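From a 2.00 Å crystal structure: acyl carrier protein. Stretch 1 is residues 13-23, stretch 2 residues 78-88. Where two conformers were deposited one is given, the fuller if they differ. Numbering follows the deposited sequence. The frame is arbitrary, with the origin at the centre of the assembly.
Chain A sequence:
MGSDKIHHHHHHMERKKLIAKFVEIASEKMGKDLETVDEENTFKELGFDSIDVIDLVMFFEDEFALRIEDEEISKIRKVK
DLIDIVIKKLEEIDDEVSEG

Stretch 1 (13-23) MERKKLIAKFV
Stretch 2 78-88: KVKDLIDIVIK

Two helices of the acyl carrier protein cross obliquely through a compact apolar contact, with a single arginine–aspartate salt bridge at its margin. Helix 14-23 follows Met13, a selenomethionine at the N-cap position, and helix 79-88 follows Lys78 at the same position; both continue later in the chain. Their N-to-C directions make an angle of 115°, and the axes approach to 10.1 Å. Backbones lie nearest at Leu18 and Ile83, whose CA atoms are 6.3 Å apart, and the CA atoms of Glu14 and Ile87 stand 7.9 Å apart. In all, 547 Å² is buried between the stretches.

Regular i to i+4 hydrogen bonds, such as Phe22 N to Leu18 O (2.9 Å) and Ile87 N to Ile83 O (3.0 Å), maintain each helix. At the start of the second, Lys78 N donates to Asp81 OD2 (2.9 Å).

Leu18 (m, t) points toward the partner helix and meets three side chains: its CB lies 3.9 Å from Ile83 CD1, its CD2 3.8 Å from Val86 CG1, and its CD1 3.6 Å from Ile87 CG1. Ile83 (m, m) also reaches Ile19 (m, t), with CD1 4.1 Å from Ile19 CG1. Farther along, Phe22 (chi1 t, chi2 40°) places CE2 3.7 Å from CG2 of Val79 (t), extending the apolar surface.

The CA-to-CB bond of Arg15 points sideways to the partner helix, but chi angles of m, t, p and 76° carry its guanidinium among Lys80, Ile83, Asp84 and Ile87. Asp84 (chi1 m) points away at CB, yet its carboxylate comes back to the guanidinium edge: OD1 accepts from Arg15 NH2 (2.8 Å) and Arg15 NH1 (3.0 Å), so charge attraction reinforces the hydrogen bonds. Ile83 CG2 covers one guanidinium face, 3.5 Å from Arg15 NH2.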

# COMPACT_ATOMS: atom_id res chain seq x y z
N MSE A 13 -8.58 6.14 12.62
CA MSE A 13 -8.18 4.78 12.19
C MSE A 13 -7.78 4.67 10.71
O MSE A 13 -7.93 3.61 10.10
CB MSE A 13 -9.26 3.76 12.52
CG MSE A 13 -9.51 3.43 14.00
SE MSE A 13 -8.06 3.84 15.30
CE MSE A 13 -8.15 2.26 16.66
N GLU A 14 -7.28 5.76 10.13
CA GLU A 14 -6.90 5.76 8.71
C GLU A 14 -5.75 4.80 8.41
O GLU A 14 -5.77 4.16 7.40
CB GLU A 14 -6.54 7.16 8.20
CG GLU A 14 -5.23 7.71 8.76
CD GLU A 14 -4.91 9.13 8.30
OE1 GLU A 14 -5.55 9.59 7.30
OE2 GLU A 14 -4.00 9.77 8.92
N ARG A 15 -4.77 4.68 9.30
CA ARG A 15 -3.65 3.78 9.05
C ARG A 15 -4.09 2.33 9.19
O ARG A 15 -3.77 1.52 8.31
CB ARG A 15 -2.48 4.08 9.99
CG ARG A 15 -1.95 5.50 9.88
CD ARG A 15 -0.62 5.76 10.64
NE ARG A 15 0.47 5.25 9.83
CZ ARG A 15 0.96 5.87 8.75
NH1 ARG A 15 0.49 7.06 8.39
NH2 ARG A 15 1.94 5.31 8.03
N LYS A 16 -4.81 2.00 10.27
CA LYS A 16 -5.36 0.65 10.47
C LYS A 16 -6.15 0.21 9.26
O LYS A 16 -6.04 -0.92 8.84
CB LYS A 16 -6.18 0.53 11.76
CG LYS A 16 -5.34 0.90 13.01
CD LYS A 16 -5.84 0.31 14.33
CE LYS A 16 -4.76 0.57 15.40
NZ LYS A 16 -5.23 0.35 16.79
N LYS A 17 -6.96 1.12 8.73
CA LYS A 17 -7.81 0.82 7.59
C LYS A 17 -7.01 0.54 6.31
O LYS A 17 -7.29 -0.42 5.61
CB LYS A 17 -8.84 1.92 7.38
CG LYS A 17 -9.94 2.00 8.46
CD LYS A 17 -10.85 3.17 8.17
CE LYS A 17 -11.92 3.30 9.20
NZ LYS A 17 -12.75 4.45 8.85
N LEU A 18 -6.01 1.36 6.03
CA LEU A 18 -5.14 1.12 4.87
C LEU A 18 -4.24 -0.10 5.03
O LEU A 18 -3.98 -0.78 4.06
CB LEU A 18 -4.33 2.36 4.52
CG LEU A 18 -5.21 3.53 4.06
CD1 LEU A 18 -4.40 4.77 3.98
CD2 LEU A 18 -5.86 3.23 2.72
N ILE A 19 -3.80 -0.41 6.24
CA ILE A 19 -3.10 -1.68 6.41
C ILE A 19 -4.06 -2.84 6.14
O ILE A 19 -3.68 -3.84 5.52
CB ILE A 19 -2.43 -1.76 7.81
CG1 ILE A 19 -1.28 -0.76 7.86
CG2 ILE A 19 -1.91 -3.14 8.07
CD1 ILE A 19 -0.78 -0.43 9.29
N ALA A 20 -5.29 -2.71 6.62
CA ALA A 20 -6.25 -3.78 6.41
C ALA A 20 -6.55 -3.95 4.93
O ALA A 20 -6.75 -5.07 4.48
CB ALA A 20 -7.56 -3.52 7.21
N LYS A 21 -6.61 -2.84 4.19
CA LYS A 21 -6.83 -2.89 2.75
C LYS A 21 -5.62 -3.54 2.04
O LYS A 21 -5.79 -4.42 1.20
CB LYS A 21 -7.05 -1.47 2.19
CG LYS A 21 -7.51 -1.46 0.78
CD LYS A 21 -8.92 -1.98 0.76
CE LYS A 21 -9.39 -2.11 -0.61
NZ LYS A 21 -10.68 -2.75 -0.55
N PHE A 22 -4.41 -3.13 2.42
CA PHE A 22 -3.21 -3.79 1.94
C PHE A 22 -3.30 -5.32 2.15
O PHE A 22 -3.08 -6.07 1.22
CB PHE A 22 -2.01 -3.21 2.67
CG PHE A 22 -0.75 -4.00 2.52
CD1 PHE A 22 -0.39 -4.56 1.30
CD2 PHE A 22 0.11 -4.15 3.60
CE1 PHE A 22 0.78 -5.28 1.17
CE2 PHE A 22 1.29 -4.87 3.47
CZ PHE A 22 1.62 -5.44 2.27
N VAL A 23 -3.65 -5.77 3.35
CA VAL A 23 -3.74 -7.22 3.63
C VAL A 23 -4.79 -7.91 2.73
O VAL A 23 -4.56 -9.01 2.22
CB VAL A 23 -3.97 -7.46 5.12
CG1 VAL A 23 -4.27 -8.93 5.44
CG2 VAL A 23 -2.74 -7.04 5.85
N LYS A 78 9.16 0.30 2.77
CA LYS A 78 8.42 -0.23 3.89
C LYS A 78 6.96 -0.10 3.59
O LYS A 78 6.56 0.79 2.84
CB LYS A 78 8.72 0.58 5.13
CG LYS A 78 10.06 0.33 5.64
CD LYS A 78 10.40 1.31 6.70
CE LYS A 78 11.52 0.74 7.51
NZ LYS A 78 11.88 1.65 8.60
N VAL A 79 6.16 -0.98 4.18
CA VAL A 79 4.72 -0.81 4.22
C VAL A 79 4.32 0.65 4.56
O VAL A 79 3.56 1.27 3.84
CB VAL A 79 4.07 -1.81 5.16
CG1 VAL A 79 2.57 -1.64 5.14
CG2 VAL A 79 4.38 -3.21 4.71
N LYS A 80 4.87 1.18 5.64
CA LYS A 80 4.63 2.55 6.08
C LYS A 80 4.69 3.53 4.90
O LYS A 80 3.94 4.50 4.86
CB LYS A 80 5.69 2.93 7.12
CG LYS A 80 5.60 4.33 7.68
CD LYS A 80 6.86 4.64 8.52
N ASP A 81 5.60 3.28 3.95
CA ASP A 81 5.86 4.20 2.82
C ASP A 81 4.66 4.23 1.90
O ASP A 81 4.30 5.28 1.38
CB ASP A 81 7.10 3.77 2.01
CG ASP A 81 8.39 3.90 2.78
OD1 ASP A 81 8.49 4.82 3.64
OD2 ASP A 81 9.38 3.16 2.54
N LEU A 82 4.07 3.07 1.68
CA LEU A 82 2.87 3.02 0.84
C LEU A 82 1.65 3.62 1.54
O LEU A 82 0.89 4.35 0.93
CB LEU A 82 2.59 1.59 0.41
CG LEU A 82 1.26 1.39 -0.29
CD1 LEU A 82 1.25 2.10 -1.62
CD2 LEU A 82 1.05 -0.07 -0.47
N ILE A 83 1.50 3.34 2.84
CA ILE A 83 0.40 3.88 3.62
C ILE A 83 0.50 5.41 3.57
O ILE A 83 -0.49 6.10 3.34
CB ILE A 83 0.47 3.38 5.10
CG1 ILE A 83 0.40 1.83 5.21
CG2 ILE A 83 -0.60 4.05 5.98
CD1 ILE A 83 -0.67 1.14 4.33
N ASP A 84 1.71 5.92 3.74
CA ASP A 84 1.95 7.36 3.77
C ASP A 84 1.63 8.02 2.44
O ASP A 84 1.02 9.07 2.40
CB ASP A 84 3.40 7.63 4.11
CG ASP A 84 3.70 7.55 5.61
OD1 ASP A 84 2.75 7.43 6.44
OD2 ASP A 84 4.87 7.61 6.04
N ILE A 85 2.06 7.40 1.35
CA ILE A 85 1.79 7.92 0.03
C ILE A 85 0.30 8.00 -0.21
O ILE A 85 -0.19 9.03 -0.62
CB ILE A 85 2.52 7.08 -1.03
CG1 ILE A 85 3.99 7.52 -1.08
CG2 ILE A 85 1.90 7.27 -2.41
CD1 ILE A 85 4.94 6.45 -1.56
N VAL A 86 -0.42 6.91 0.04
CA VAL A 86 -1.88 6.85 -0.12
C VAL A 86 -2.62 7.91 0.69
O VAL A 86 -3.41 8.66 0.13
CB VAL A 86 -2.42 5.43 0.16
CG1 VAL A 86 -3.95 5.40 0.20
CG2 VAL A 86 -1.89 4.45 -0.90
N ILE A 87 -2.34 8.02 1.99
CA ILE A 87 -2.87 9.14 2.79
C ILE A 87 -2.62 10.51 2.16
O ILE A 87 -3.54 11.33 2.08
CB ILE A 87 -2.34 9.11 4.24
CG1 ILE A 87 -2.96 7.94 5.00
CG2 ILE A 87 -2.66 10.40 4.96
CD1 ILE A 87 -2.15 7.46 6.21
N LYS A 88 -1.38 10.75 1.71
CA LYS A 88 -1.00 11.99 1.07
C LYS A 88 -1.82 12.23 -0.18
O LYS A 88 -2.31 13.34 -0.38
CB LYS A 88 0.50 12.04 0.74
CG LYS A 88 1.01 13.42 0.34
CD LYS A 88 2.42 13.37 -0.26